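Local coordinates for cephalosporin acylase (Bacillus halodurans, PDB 2NLZ), which probably acts as an amide-cleaving acylase of the gamma-glutamyltranspeptidase family, with an N-terminal nucleophile hydrolase fold, although its natural substrate is not established, at residues D[92-97]-D[236-241]; D[118-123]-D[392-397]; D[165-170]-D[181-186]; D[230-235]-D[383-388]. The protein carries 1 engineered substitution. All blocks are in the same frame, centred on the assembly; numbering follows the deposited sequence.

Contact 1 of 4, residues D[92-97]-D[236-241]; sequences PMSLTM and GGYLTK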
loop_
_atom_site.group_PDB
_atom_site.type_symbol
_atom_site.label_atom_id
_atom_site.label_comp_id
_atom_site.label_asym_id
_atom_site.label_seq_id
_atom_site.Cartn_x
_atom_site.Cartn_y
_atom_site.Cartn_z
ATOM N N PRO D 92 18.822 -17.744 -44.319
ATOM C CA PRO D 92 18.955 -18.627 -45.479
ATOM C C PRO D 92 19.727 -17.982 -46.620
ATOM O O PRO D 92 19.634 -16.768 -46.826
ATOM C CB PRO D 92 17.509 -18.868 -45.904
ATOM C CG PRO D 92 16.739 -18.724 -44.664
ATOM C CD PRO D 92 17.416 -17.625 -43.894
ATOM N N MET D 93 20.480 -18.796 -47.355
ATOM C CA MET D 93 21.383 -18.286 -48.378
ATOM C C MET D 93 20.623 -17.792 -49.608
ATOM O O MET D 93 21.151 -17.017 -50.411
ATOM C CB MET D 93 22.414 -19.347 -48.755
ATOM C CG MET D 93 23.748 -18.780 -49.209
ATOM S SD MET D 93 24.621 -17.888 -47.909
ATOM C CE MET D 93 25.251 -19.248 -46.915
ATOM N N SER D 94 19.378 -18.232 -49.741
ATOM C CA SER D 94 18.510 -17.744 -50.809
ATOM C C SER D 94 17.653 -16.528 -50.403
ATOM O O SER D 94 16.940 -15.961 -51.234
ATOM C CB SER D 94 17.635 -18.884 -51.349
ATOM O OG SER D 94 16.983 -19.581 -50.299
ATOM N N LEU D 95 17.734 -16.124 -49.134
ATOM C CA LEU D 95 16.945 -14.997 -48.624
ATOM C C LEU D 95 17.688 -13.680 -48.824
ATOM O O LEU D 95 18.575 -13.329 -48.046
ATOM C CB LEU D 95 16.620 -15.185 -47.140
ATOM C CG LEU D 95 15.219 -14.887 -46.579
ATOM C CD1 LEU D 95 15.296 -14.619 -45.080
ATOM C CD2 LEU D 95 14.499 -13.752 -47.289
ATOM N N THR D 96 17.319 -12.958 -49.876
ATOM C CA THR D 96 17.932 -11.674 -50.179
ATOM C C THR D 96 16.900 -10.568 -50.056
ATOM O O THR D 96 15.701 -10.832 -49.981
ATOM C CB THR D 96 18.548 -11.634 -51.599
ATOM O OG1 THR D 96 17.539 -11.911 -52.581
ATOM C CG2 THR D 96 19.684 -12.643 -51.735
ATOM N N MET D 97 17.386 -9.330 -50.047
ATOM C CA MET D 97 16.544 -8.152 -49.907
ATOM C C MET D 97 15.626 -7.987 -51.105
ATOM O O MET D 97 14.460 -7.642 -50.944
ATOM C CB MET D 97 17.413 -6.910 -49.760
ATOM C CG MET D 97 16.955 -5.954 -48.690
ATOM S SD MET D 97 18.040 -4.510 -48.552
ATOM C CE MET D 97 19.679 -5.242 -48.581
ATOM N N GLY D 236 7.462 -23.075 -50.358
ATOM C CA GLY D 236 8.166 -21.902 -50.872
ATOM C C GLY D 236 9.035 -21.175 -49.863
ATOM O O GLY D 236 9.131 -19.951 -49.893
ATOM N N GLY D 237 9.669 -21.923 -48.970
ATOM C CA GLY D 237 10.575 -21.335 -47.989
ATOM C C GLY D 237 11.959 -21.107 -48.563
ATOM O O GLY D 237 12.228 -21.467 -49.707
ATOM N N TYR D 238 12.840 -20.508 -47.767
ATOM C CA TYR D 238 14.202 -20.225 -48.217
ATOM C C TYR D 238 15.214 -21.105 -47.490
ATOM O O TYR D 238 16.373 -21.221 -47.910
ATOM C CB TYR D 238 14.534 -18.738 -48.035
ATOM C CG TYR D 238 13.705 -17.823 -48.910
ATOM C CD1 TYR D 238 14.105 -17.511 -50.206
ATOM C CD2 TYR D 238 12.517 -17.275 -48.441
ATOM C CE1 TYR D 238 13.341 -16.680 -51.009
ATOM C CE2 TYR D 238 11.743 -16.444 -49.235
ATOM C CZ TYR D 238 12.158 -16.148 -50.517
ATOM O OH TYR D 238 11.383 -15.317 -51.306
ATOM N N LEU D 239 14.755 -21.736 -46.413
ATOM C CA LEU D 239 15.577 -22.601 -45.586
ATOM C C LEU D 239 15.897 -23.935 -46.275
ATOM O O LEU D 239 14.994 -24.692 -46.633
ATOM C CB LEU D 239 14.848 -22.845 -44.268
ATOM C CG LEU D 239 15.640 -22.879 -42.960
ATOM C CD1 LEU D 239 15.693 -24.265 -42.374
ATOM C CD2 LEU D 239 17.026 -22.334 -43.163
ATOM N N THR D 240 17.184 -24.218 -46.465
ATOM C CA THR D 240 17.605 -25.440 -47.147
ATOM C C THR D 240 18.411 -26.359 -46.235
ATOM O O THR D 240 18.781 -25.966 -45.122
ATOM C CB THR D 240 18.453 -25.134 -48.401
ATOM O OG1 THR D 240 19.683 -24.508 -48.011
ATOM C CG2 THR D 240 17.694 -24.231 -49.375
ATOM N N LYS D 241 18.671 -27.580 -46.719
ATOM C CA LYS D 241 19.570 -28.538 -46.075
ATOM C C LYS D 241 20.905 -27.882 -45.806
ATOM O O LYS D 241 21.427 -27.960 -44.695
ATOM C CB LYS D 241 19.839 -29.723 -46.997
ATOM C CG LYS D 241 18.823 -30.829 -46.996
ATOM C CD LYS D 241 19.225 -31.872 -48.030
ATOM C CE LYS D 241 18.032 -32.670 -48.527
ATOM N NZ LYS D 241 18.369 -33.460 -49.746
#
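Tyr238 carries this contact between two loops, and its ring lies against the turn that Pro92 to Leu95 make. That turn is a type I beta turn, closed by Leu95 N bonding to Pro92 O at 3.1 Å. With chi1 at -65°, the tyrosine CG stands beside its own backbone N, and the ring lies alongside Ser94 and Leu95. Leu95 crosses it at about a right angle: CD2 sits over one face, 4.2 Å above the ring plane and displaced toward the rim, while CG is 4.0 Å from Tyr238 CG. Ser94 comes in at the ring edge instead, its CB in the ring plane and 4.0 Å from Tyr238 CD1.

The tight part is the buried apolar side. Here Pro92 CB rests 3.7 Å from Tyr238 CB, and Pro92 CG meets Leu239 CD2 at 3.9 Å. Leu239 then carries the packing inward to Ile228 and Phe232 of helix 223-234. The other side faces solvent: Ser94 and Tyr238 stay partly exposed, and Met93, the loose part, turns its thioether away from the contact. An alanine in place of Tyr238 would remove the ring that Leu95 and Ser94 lie against, and would probably leave the turn poorly supported on this side.

The chemistry implies a division of labour: apolar packing carries most of the join, the bond from Met93 N to Asp243 OD1 anchors the turn to helix 241-245, and Thr96 and Thr240 each N-cap the helix that follows.

Contact 2 of 4, residues D[118-123]-D[392-397]; sequences TVPGAP and IAMQNR
Gln395 NE2 is the polar atom held best across the two segments, gripped by two weak hydrogen bonds. One runs to Thr118 O, long at 3.3 Å but nearly straight, with an N-H...O angle of 167°; the other goes outside them, to Asp71 OD1. Thr118 OG1 and Val119 O also crowd this nitrogen, but their angles are too poor for bonds. The glutamine leaves its backbone with CG between N and the carbonyl carbon (chi1 63°), then runs extended, so the amide arrives tip-first and crosses the Thr118 side chain at about a right angle.

Beyond the amide, Thr118 OG1 lies 3.6 Å from Arg397 CB. Only the root of that arginine takes part, because its chain bends at chi2 and chi3 and carries NH1 off to Thr420 OG1. On the other side of Gln395 the contact turns apolar. Met394, also bent at chi2 and chi3, brings its methyl CE obliquely to the Pro120 ring, 3.6 Å from Pro120 CG.

The loop leading into helix 122-133 thus meets the chain running on from short strand 392-393, and the touching residues of both are buried. The chemistry implies a buried amide that weakly links a loop carbonyl to Asp71, whose charge would probably polarise the N-H groups, with methionine-methyl to proline packing alongside.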
loop_
_atom_site.group_PDB
_atom_site.type_symbol
_atom_site.label_atom_id
_atom_site.label_comp_id
_atom_site.label_asym_id
_atom_site.label_seq_id
_atom_site.Cartn_x
_atom_site.Cartn_y
_atom_site.Cartn_z
ATOM N N THR D 118 15.029 -18.058 -39.751
ATOM C CA THR D 118 16.479 -18.237 -39.879
ATOM C C THR D 118 16.862 -19.597 -39.296
ATOM O O THR D 118 16.037 -20.215 -38.620
ATOM C CB THR D 118 17.252 -17.115 -39.153
ATOM O OG1 THR D 118 16.985 -17.153 -37.741
ATOM C CG2 THR D 118 16.848 -15.778 -39.711
ATOM N N VAL D 119 18.089 -20.067 -39.530
ATOM C CA VAL D 119 18.460 -21.394 -39.011
ATOM C C VAL D 119 18.420 -21.422 -37.484
ATOM O O VAL D 119 19.004 -20.559 -36.826
ATOM C CB VAL D 119 19.806 -21.995 -39.589
ATOM C CG1 VAL D 119 19.720 -22.146 -41.087
ATOM C CG2 VAL D 119 21.021 -21.171 -39.235
ATOM N N PRO D 120 17.654 -22.376 -36.924
ATOM C CA PRO D 120 17.588 -22.586 -35.487
ATOM C C PRO D 120 18.940 -23.012 -34.943
ATOM O O PRO D 120 19.408 -24.100 -35.259
ATOM C CB PRO D 120 16.593 -23.742 -35.349
ATOM C CG PRO D 120 15.810 -23.734 -36.589
ATOM C CD PRO D 120 16.762 -23.297 -37.649
ATOM N N GLY D 121 19.557 -22.161 -34.128
ATOM C CA GLY D 121 20.876 -22.453 -33.570
ATOM C C GLY D 121 20.957 -23.193 -32.235
ATOM O O GLY D 121 22.032 -23.671 -31.844
ATOM N N ALA D 122 19.828 -23.293 -31.537
ATOM C CA ALA D 122 19.797 -23.837 -30.175
ATOM C C ALA D 122 20.206 -25.305 -30.034
ATOM O O ALA D 122 21.017 -25.617 -29.160
ATOM C CB ALA D 122 18.439 -23.574 -29.493
ATOM N N PRO D 123 19.656 -26.213 -30.871
ATOM C CA PRO D 123 20.105 -27.599 -30.710
ATOM C C PRO D 123 21.623 -27.779 -30.837
ATOM O O PRO D 123 22.212 -28.548 -30.078
ATOM C CB PRO D 123 19.366 -28.340 -31.824
ATOM C CG PRO D 123 18.179 -27.510 -32.096
ATOM C CD PRO D 123 18.644 -26.100 -31.937
ATOM N N ILE D 392 8.939 -29.381 -34.041
ATOM C CA ILE D 392 9.923 -28.314 -34.155
ATOM C C ILE D 392 9.182 -27.048 -34.563
ATOM O O ILE D 392 8.827 -26.861 -35.731
ATOM C CB ILE D 392 11.052 -28.648 -35.161
ATOM C CG1 ILE D 392 11.732 -29.970 -34.786
ATOM C CG2 ILE D 392 12.081 -27.524 -35.204
ATOM C CD1 ILE D 392 12.669 -30.511 -35.845
ATOM N N ALA D 393 8.903 -26.201 -33.582
ATOM C CA ALA D 393 8.348 -24.902 -33.877
ATOM C C ALA D 393 9.489 -23.977 -34.279
ATOM O O ALA D 393 10.386 -23.690 -33.480
ATOM C CB ALA D 393 7.624 -24.361 -32.678
ATOM N N MET D 394 9.454 -23.526 -35.526
ATOM C CA MET D 394 10.526 -22.707 -36.073
ATOM C C MET D 394 10.407 -21.262 -35.628
ATOM O O MET D 394 9.317 -20.692 -35.612
ATOM C CB MET D 394 10.544 -22.795 -37.596
ATOM C CG MET D 394 10.706 -24.216 -38.109
ATOM S SD MET D 394 12.332 -24.928 -37.776
ATOM C CE MET D 394 13.288 -24.224 -39.126
ATOM N N GLN D 395 11.541 -20.679 -35.262
ATOM C CA GLN D 395 11.617 -19.278 -34.856
ATOM C C GLN D 395 11.268 -18.299 -35.981
ATOM O O GLN D 395 11.318 -18.648 -37.160
ATOM C CB GLN D 395 13.026 -18.977 -34.342
ATOM C CG GLN D 395 14.132 -19.144 -35.373
ATOM C CD GLN D 395 15.476 -18.733 -34.828
ATOM O OE1 GLN D 395 15.547 -18.128 -33.761
ATOM N NE2 GLN D 395 16.551 -19.055 -35.550
ATOM N N ASN D 396 10.915 -17.073 -35.617
ATOM C CA ASN D 396 10.738 -16.011 -36.615
ATOM C C ASN D 396 11.773 -14.888 -36.503
ATOM O O ASN D 396 11.502 -13.751 -36.861
ATOM C CB ASN D 396 9.298 -15.463 -36.646
ATOM C CG ASN D 396 8.971 -14.560 -35.462
ATOM O OD1 ASN D 396 9.395 -14.798 -34.337
ATOM N ND2 ASN D 396 8.199 -13.526 -35.723
ATOM N N ARG D 397 12.975 -15.244 -36.050
ATOM C CA ARG D 397 14.074 -14.289 -35.805
ATOM C C ARG D 397 14.437 -13.347 -36.954
ATOM O O ARG D 397 14.831 -12.218 -36.707
ATOM C CB ARG D 397 15.321 -15.037 -35.332
ATOM C CG ARG D 397 16.470 -14.147 -34.899
ATOM C CD ARG D 397 16.066 -13.134 -33.842
ATOM N NE ARG D 397 15.534 -13.763 -32.641
ATOM C CZ ARG D 397 15.280 -13.101 -31.520
ATOM N NH1 ARG D 397 15.515 -11.790 -31.450
ATOM N NH2 ARG D 397 14.798 -13.753 -30.465
#

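Contact 3 of 4, residues D[165-170]-D[181-186]; sequences AAYDRV and PWFDTF. Engineered in segment 165-170: Val170 (natural residue Phe).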
loop_
_atom_site.group_PDB
_atom_site.type_symbol
_atom_site.label_atom_id
_atom_site.label_comp_id
_atom_site.label_asym_id
_atom_site.label_seq_id
_atom_site.Cartn_x
_atom_site.Cartn_y
_atom_site.Cartn_z
ATOM N N ALA D 165 -4.216 -17.158 -26.037
ATOM C CA ALA D 165 -4.040 -15.917 -26.794
ATOM C C ALA D 165 -3.435 -16.198 -28.160
ATOM O O ALA D 165 -3.848 -15.614 -29.162
ATOM C CB ALA D 165 -3.169 -14.936 -26.024
ATOM N N ALA D 166 -2.467 -17.109 -28.184
ATOM C CA ALA D 166 -1.827 -17.523 -29.425
ATOM C C ALA D 166 -2.786 -18.293 -30.311
ATOM O O ALA D 166 -2.697 -18.197 -31.523
ATOM C CB ALA D 166 -0.584 -18.349 -29.151
ATOM N N TYR D 167 -3.697 -19.052 -29.710
ATOM C CA TYR D 167 -4.722 -19.754 -30.480
ATOM C C TYR D 167 -5.776 -18.788 -31.043
ATOM O O TYR D 167 -6.018 -18.777 -32.253
ATOM C CB TYR D 167 -5.391 -20.867 -29.657
ATOM C CG TYR D 167 -6.452 -21.623 -30.432
ATOM C CD1 TYR D 167 -7.809 -21.387 -30.217
ATOM C CD2 TYR D 167 -6.099 -22.556 -31.401
ATOM C CE1 TYR D 167 -8.789 -22.070 -30.942
ATOM C CE2 TYR D 167 -7.071 -23.247 -32.128
ATOM C CZ TYR D 167 -8.410 -22.998 -31.893
ATOM O OH TYR D 167 -9.363 -23.681 -32.613
ATOM N N ASP D 168 -6.379 -17.982 -30.163
ATOM C CA ASP D 168 -7.507 -17.097 -30.504
ATOM C C ASP D 168 -7.183 -16.065 -31.575
ATOM O O ASP D 168 -8.011 -15.790 -32.454
ATOM C CB ASP D 168 -8.047 -16.376 -29.258
ATOM C CG ASP D 168 -8.911 -17.271 -28.379
ATOM O OD1 ASP D 168 -9.399 -18.316 -28.860
ATOM O OD2 ASP D 168 -9.104 -16.918 -27.197
ATOM N N ARG D 169 -5.987 -15.490 -31.495
ATOM C CA ARG D 169 -5.547 -14.505 -32.476
ATOM C C ARG D 169 -5.251 -15.173 -33.818
ATOM O O ARG D 169 -5.475 -14.606 -34.895
ATOM C CB ARG D 169 -4.305 -13.760 -31.967
ATOM C CG ARG D 169 -3.583 -12.959 -33.046
ATOM C CD ARG D 169 -3.105 -11.606 -32.548
ATOM N NE ARG D 169 -1.661 -11.567 -32.352
ATOM C CZ ARG D 169 -0.778 -11.344 -33.319
ATOM N NH1 ARG D 169 -1.177 -11.145 -34.570
ATOM N NH2 ARG D 169 0.514 -11.323 -33.037
ATOM N N VAL D 170 -4.785 -16.406 -33.729
ATOM C CA VAL D 170 -4.137 -17.071 -34.848
ATOM C C VAL D 170 -5.047 -18.071 -35.600
ATOM O O VAL D 170 -4.761 -18.424 -36.749
ATOM C CB VAL D 170 -2.813 -17.716 -34.337
ATOM C CG1 VAL D 170 -2.561 -19.064 -34.964
ATOM C CG2 VAL D 170 -1.611 -16.730 -34.415
ATOM N N PRO D 181 0.379 -27.979 -39.118
ATOM C CA PRO D 181 1.052 -28.787 -38.105
ATOM C C PRO D 181 1.147 -28.115 -36.737
ATOM O O PRO D 181 1.220 -28.814 -35.727
ATOM C CB PRO D 181 2.447 -28.996 -38.696
ATOM C CG PRO D 181 2.275 -28.808 -40.146
ATOM C CD PRO D 181 1.288 -27.701 -40.243
ATOM N N TRP D 182 1.134 -26.784 -36.713
ATOM C CA TRP D 182 1.063 -26.030 -35.462
ATOM C C TRP D 182 -0.228 -26.325 -34.709
ATOM O O TRP D 182 -0.213 -26.541 -33.496
ATOM C CB TRP D 182 1.172 -24.525 -35.720
ATOM C CG TRP D 182 1.310 -23.709 -34.460
ATOM C CD1 TRP D 182 2.471 -23.248 -33.911
ATOM C CD2 TRP D 182 0.252 -23.256 -33.595
ATOM N NE1 TRP D 182 2.207 -22.542 -32.761
ATOM C CE2 TRP D 182 0.856 -22.533 -32.542
ATOM C CE3 TRP D 182 -1.144 -23.389 -33.609
ATOM C CZ2 TRP D 182 0.114 -21.948 -31.517
ATOM C CZ3 TRP D 182 -1.878 -22.811 -32.587
ATOM C CH2 TRP D 182 -1.249 -22.101 -31.555
ATOM N N PHE D 183 -1.347 -26.310 -35.425
ATOM C CA PHE D 183 -2.625 -26.657 -34.830
ATOM C C PHE D 183 -2.678 -28.129 -34.431
ATOM O O PHE D 183 -3.310 -28.475 -33.444
ATOM C CB PHE D 183 -3.780 -26.324 -35.781
ATOM C CG PHE D 183 -4.003 -24.848 -35.976
ATOM C CD1 PHE D 183 -4.718 -24.111 -35.042
ATOM C CD2 PHE D 183 -3.503 -24.198 -37.093
ATOM C CE1 PHE D 183 -4.920 -22.752 -35.217
ATOM C CE2 PHE D 183 -3.703 -22.840 -37.278
ATOM C CZ PHE D 183 -4.413 -22.116 -36.337
ATOM N N ASP D 184 -2.018 -28.996 -35.196
ATOM C CA ASP D 184 -2.002 -30.422 -34.878
ATOM C C ASP D 184 -1.174 -30.707 -33.621
ATOM O O ASP D 184 -1.546 -31.562 -32.810
ATOM C CB ASP D 184 -1.474 -31.238 -36.062
ATOM C CG ASP D 184 -2.422 -31.230 -37.246
ATOM O OD1 ASP D 184 -3.626 -30.943 -37.067
ATOM O OD2 ASP D 184 -1.952 -31.520 -38.362
ATOM N N THR D 185 -0.073 -29.969 -33.470
ATOM C CA THR D 185 0.865 -30.122 -32.361
ATOM C C THR D 185 0.436 -29.390 -31.084
ATOM O O THR D 185 0.450 -29.973 -30.005
ATOM C CB THR D 185 2.257 -29.613 -32.764
ATOM O OG1 THR D 185 2.690 -30.306 -33.935
ATOM C CG2 THR D 185 3.277 -29.804 -31.643
ATOM N N PHE D 186 0.064 -28.117 -31.210
ATOM C CA PHE D 186 -0.168 -27.269 -30.037
ATOM C C PHE D 186 -1.636 -27.036 -29.698
ATOM O O PHE D 186 -1.954 -26.522 -28.622
ATOM C CB PHE D 186 0.551 -25.931 -30.196
ATOM C CG PHE D 186 2.027 -26.060 -30.321
ATOM C CD1 PHE D 186 2.769 -26.613 -29.294
ATOM C CD2 PHE D 186 2.677 -25.637 -31.462
ATOM C CE1 PHE D 186 4.136 -26.733 -29.397
ATOM C CE2 PHE D 186 4.048 -25.758 -31.584
ATOM C CZ PHE D 186 4.779 -26.307 -30.550
#
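Two aromatic bumps on helix 180-186, Trp182 and Phe183, reach across to the surface that Ala166, Tyr167 and Val170 form on helix 157-173. The short axes stay 12.2 Å apart, a wide gap that the big rings fill. Being neighbours in sequence, the two rings use different torsions to reach it: Trp182 has CG anti to its backbone N (chi1 -171°), whereas Phe183 has CG beside the N (-69°).

Trp182 drives the far end of its indole toward the hollow over Ala166, whose CB lies 4.4 Å from Trp182 CZ2; its CZ3 corner comes to the edge of the Tyr167 ring. Phe183 fits between Tyr167 and the engineered Val170. Tyr167 CE2 approaches in the plane of the phenylalanine, 3.8 Å from Phe183 CE1, the two side chains crossing at about a right angle. Val170 CG1 touches the tip, 3.8 Å from Phe183 CZ.

On their own helix the rings brace one another: Trp182 CE3 stands over a face of Phe183, and Phe186 CD2 over a face of Trp182. Lys171 adds a cation-pi contact to Phe183. Successive in the chain, with their N-to-C directions 149° apart and so roughly antiparallel, the two segments form a helical hairpin spaced by aromatic side chains.

Contact 4 of 4, residues D[230-235]-D[383-388]; sequences AFFDKH and SGVVVP
Phe231, Val385 and Phe232 bury the most surface here, and Phe231 leads. Its CG stands anti to the backbone N (chi1 -172°), which swings the ring off helix 223-234 toward the 383-388 segment. There Pro388 covers one face: its CD lies 3.7 Å from the ring centroid, 25° off the normal, a CH-pi contact. The opposite face has His235 ND1 3.8 Å above its plane. That imidazole is held in place by the hydrogen bond from His235 ND1 to Phe231 O, 3.1 Å long and lying in the carbonyl plane.

Val385 approaches Phe231 differently, at the ring edge, with CG1 in the ring plane and 3.8 Å from Phe231 CE2. The same methyl is wedged against the second phenylalanine, 3.7 Å from Phe232 CE2, so one valine branch fills the notch between two consecutive rings of the helix. Behind it the backbone is shaped by an ST turn, in which Val385 N donates to Ser383 OG. An alanine in place of Phe231 would take away the ring between Pro388 and His235, and would probably loosen the seat of Val385 and the fit to Pro181 of helix 180-186.

The arrangement is a helix C-terminal end packed, through a pair of aromatic side chains, on residues flanking and partly within the weakly bonded strand 386-387, which pairs antiparallel with 392-393.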
loop_
_atom_site.group_PDB
_atom_site.type_symbol
_atom_site.label_atom_id
_atom_site.label_comp_id
_atom_site.label_asym_id
_atom_site.label_seq_id
_atom_site.Cartn_x
_atom_site.Cartn_y
_atom_site.Cartn_z
ATOM N N ALA D 230 12.452 -30.419 -46.524
ATOM C CA ALA D 230 11.374 -30.881 -47.390
ATOM C C ALA D 230 10.103 -30.079 -47.179
ATOM O O ALA D 230 9.410 -29.749 -48.139
ATOM C CB ALA D 230 11.109 -32.370 -47.177
ATOM N N PHE D 231 9.803 -29.762 -45.925
ATOM C CA PHE D 231 8.593 -29.010 -45.600
ATOM C C PHE D 231 8.667 -27.549 -46.075
ATOM O O PHE D 231 7.659 -26.969 -46.497
ATOM C CB PHE D 231 8.297 -29.075 -44.100
ATOM C CG PHE D 231 6.970 -28.475 -43.722
ATOM C CD1 PHE D 231 5.781 -29.148 -43.989
ATOM C CD2 PHE D 231 6.904 -27.234 -43.111
ATOM C CE1 PHE D 231 4.555 -28.604 -43.642
ATOM C CE2 PHE D 231 5.682 -26.681 -42.775
ATOM C CZ PHE D 231 4.506 -27.372 -43.039
ATOM N N PHE D 232 9.862 -26.969 -45.997
ATOM C CA PHE D 232 10.096 -25.600 -46.451
ATOM C C PHE D 232 10.073 -25.491 -47.973
ATOM O O PHE D 232 9.507 -24.545 -48.525
ATOM C CB PHE D 232 11.410 -25.056 -45.881
ATOM C CG PHE D 232 11.254 -24.420 -44.533
ATOM C CD1 PHE D 232 11.264 -23.038 -44.399
ATOM C CD2 PHE D 232 11.062 -25.200 -43.399
ATOM C CE1 PHE D 232 11.104 -22.442 -43.154
ATOM C CE2 PHE D 232 10.895 -24.612 -42.144
ATOM C CZ PHE D 232 10.917 -23.230 -42.026
ATOM N N ASP D 233 10.677 -26.473 -48.641
ATOM C CA ASP D 233 10.690 -26.532 -50.101
ATOM C C ASP D 233 9.274 -26.721 -50.654
ATOM O O ASP D 233 8.953 -26.216 -51.727
ATOM C CB ASP D 233 11.615 -27.658 -50.582
ATOM C CG ASP D 233 11.867 -27.615 -52.073
ATOM O OD1 ASP D 233 12.798 -26.904 -52.503
ATOM O OD2 ASP D 233 11.139 -28.306 -52.811
ATOM N N LYS D 234 8.433 -27.428 -49.900
ATOM C CA LYS D 234 7.052 -27.699 -50.295
ATOM C C LYS D 234 6.152 -26.465 -50.153
ATOM O O LYS D 234 5.090 -26.387 -50.777
ATOM C CB LYS D 234 6.495 -28.857 -49.466
ATOM C CG LYS D 234 5.238 -29.512 -50.028
ATOM C CD LYS D 234 4.777 -30.692 -49.169
ATOM C CE LYS D 234 5.745 -31.866 -49.267
ATOM N NZ LYS D 234 5.340 -32.984 -48.381
ATOM N N HIS D 235 6.579 -25.503 -49.336
ATOM C CA HIS D 235 5.785 -24.294 -49.094
ATOM C C HIS D 235 6.508 -22.994 -49.433
ATOM O O HIS D 235 6.201 -21.944 -48.865
ATOM C CB HIS D 235 5.297 -24.256 -47.651
ATOM C CG HIS D 235 4.255 -25.285 -47.341
ATOM N ND1 HIS D 235 4.565 -26.531 -46.835
ATOM C CD2 HIS D 235 2.908 -25.255 -47.472
ATOM C CE1 HIS D 235 3.454 -27.225 -46.669
ATOM N NE2 HIS D 235 2.436 -26.474 -47.049
ATOM N N SER D 383 7.459 -18.480 -35.867
ATOM C CA SER D 383 6.935 -18.251 -37.210
ATOM C C SER D 383 5.590 -18.912 -37.469
ATOM O O SER D 383 4.902 -18.562 -38.416
ATOM C CB SER D 383 7.953 -18.732 -38.246
ATOM O OG SER D 383 8.196 -20.127 -38.133
ATOM N N GLY D 384 5.232 -19.880 -36.636
ATOM C CA GLY D 384 4.044 -20.693 -36.864
ATOM C C GLY D 384 4.316 -21.922 -37.711
ATOM O O GLY D 384 3.481 -22.836 -37.801
ATOM N N VAL D 385 5.487 -21.943 -38.337
ATOM C CA VAL D 385 5.921 -23.103 -39.078
ATOM C C VAL D 385 6.362 -24.169 -38.098
ATOM O O VAL D 385 7.318 -23.985 -37.348
ATOM C CB VAL D 385 7.064 -22.767 -40.036
ATOM C CG1 VAL D 385 7.464 -23.999 -40.848
ATOM C CG2 VAL D 385 6.641 -21.654 -40.956
ATOM N N VAL D 386 5.629 -25.270 -38.078
ATOM C CA VAL D 386 6.048 -26.432 -37.329
ATOM C C VAL D 386 6.243 -27.548 -38.337
ATOM O O VAL D 386 5.325 -27.857 -39.093
ATOM C CB VAL D 386 5.004 -26.834 -36.273
ATOM C CG1 VAL D 386 5.442 -28.095 -35.543
ATOM C CG2 VAL D 386 4.787 -25.704 -35.275
ATOM N N VAL D 387 7.449 -28.113 -38.378
ATOM C CA VAL D 387 7.745 -29.239 -39.265
ATOM C C VAL D 387 6.906 -30.403 -38.757
ATOM O O VAL D 387 6.996 -30.753 -37.590
ATOM C CB VAL D 387 9.254 -29.572 -39.276
ATOM C CG1 VAL D 387 9.555 -30.738 -40.209
ATOM C CG2 VAL D 387 10.066 -28.349 -39.687
ATOM N N PRO D 388 6.050 -30.968 -39.624
ATOM C CA PRO D 388 4.975 -31.872 -39.209
ATOM C C PRO D 388 5.461 -33.121 -38.478
ATOM O O PRO D 388 6.480 -33.719 -38.855
ATOM C CB PRO D 388 4.305 -32.251 -40.534
ATOM C CG PRO D 388 5.335 -31.983 -41.580
ATOM C CD PRO D 388 6.065 -30.787 -41.084
#

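In the fold
All four contacts are largely buried, but contact 2 lies nearest the chain centre, about 13 Å from it to the contact's own centre, and is the one with a clear hydrogen bond between its segments, though a weak one. The others lie 22 to 25 Å out and rely mostly on apolar and aromatic packing, with partly exposed or exposed residues at their margins. Contact 4 uses the end of helix 223-234 and contact 1 the loop after it, Gly237 N probably bonding to Phe232 O. Contact 4 holds strand 386-387 and contact 2 its partner 392-393. Val386 faces the other way, onto Trp182 and Phe186, bringing the helical hairpin of contact 3 against this strand pair.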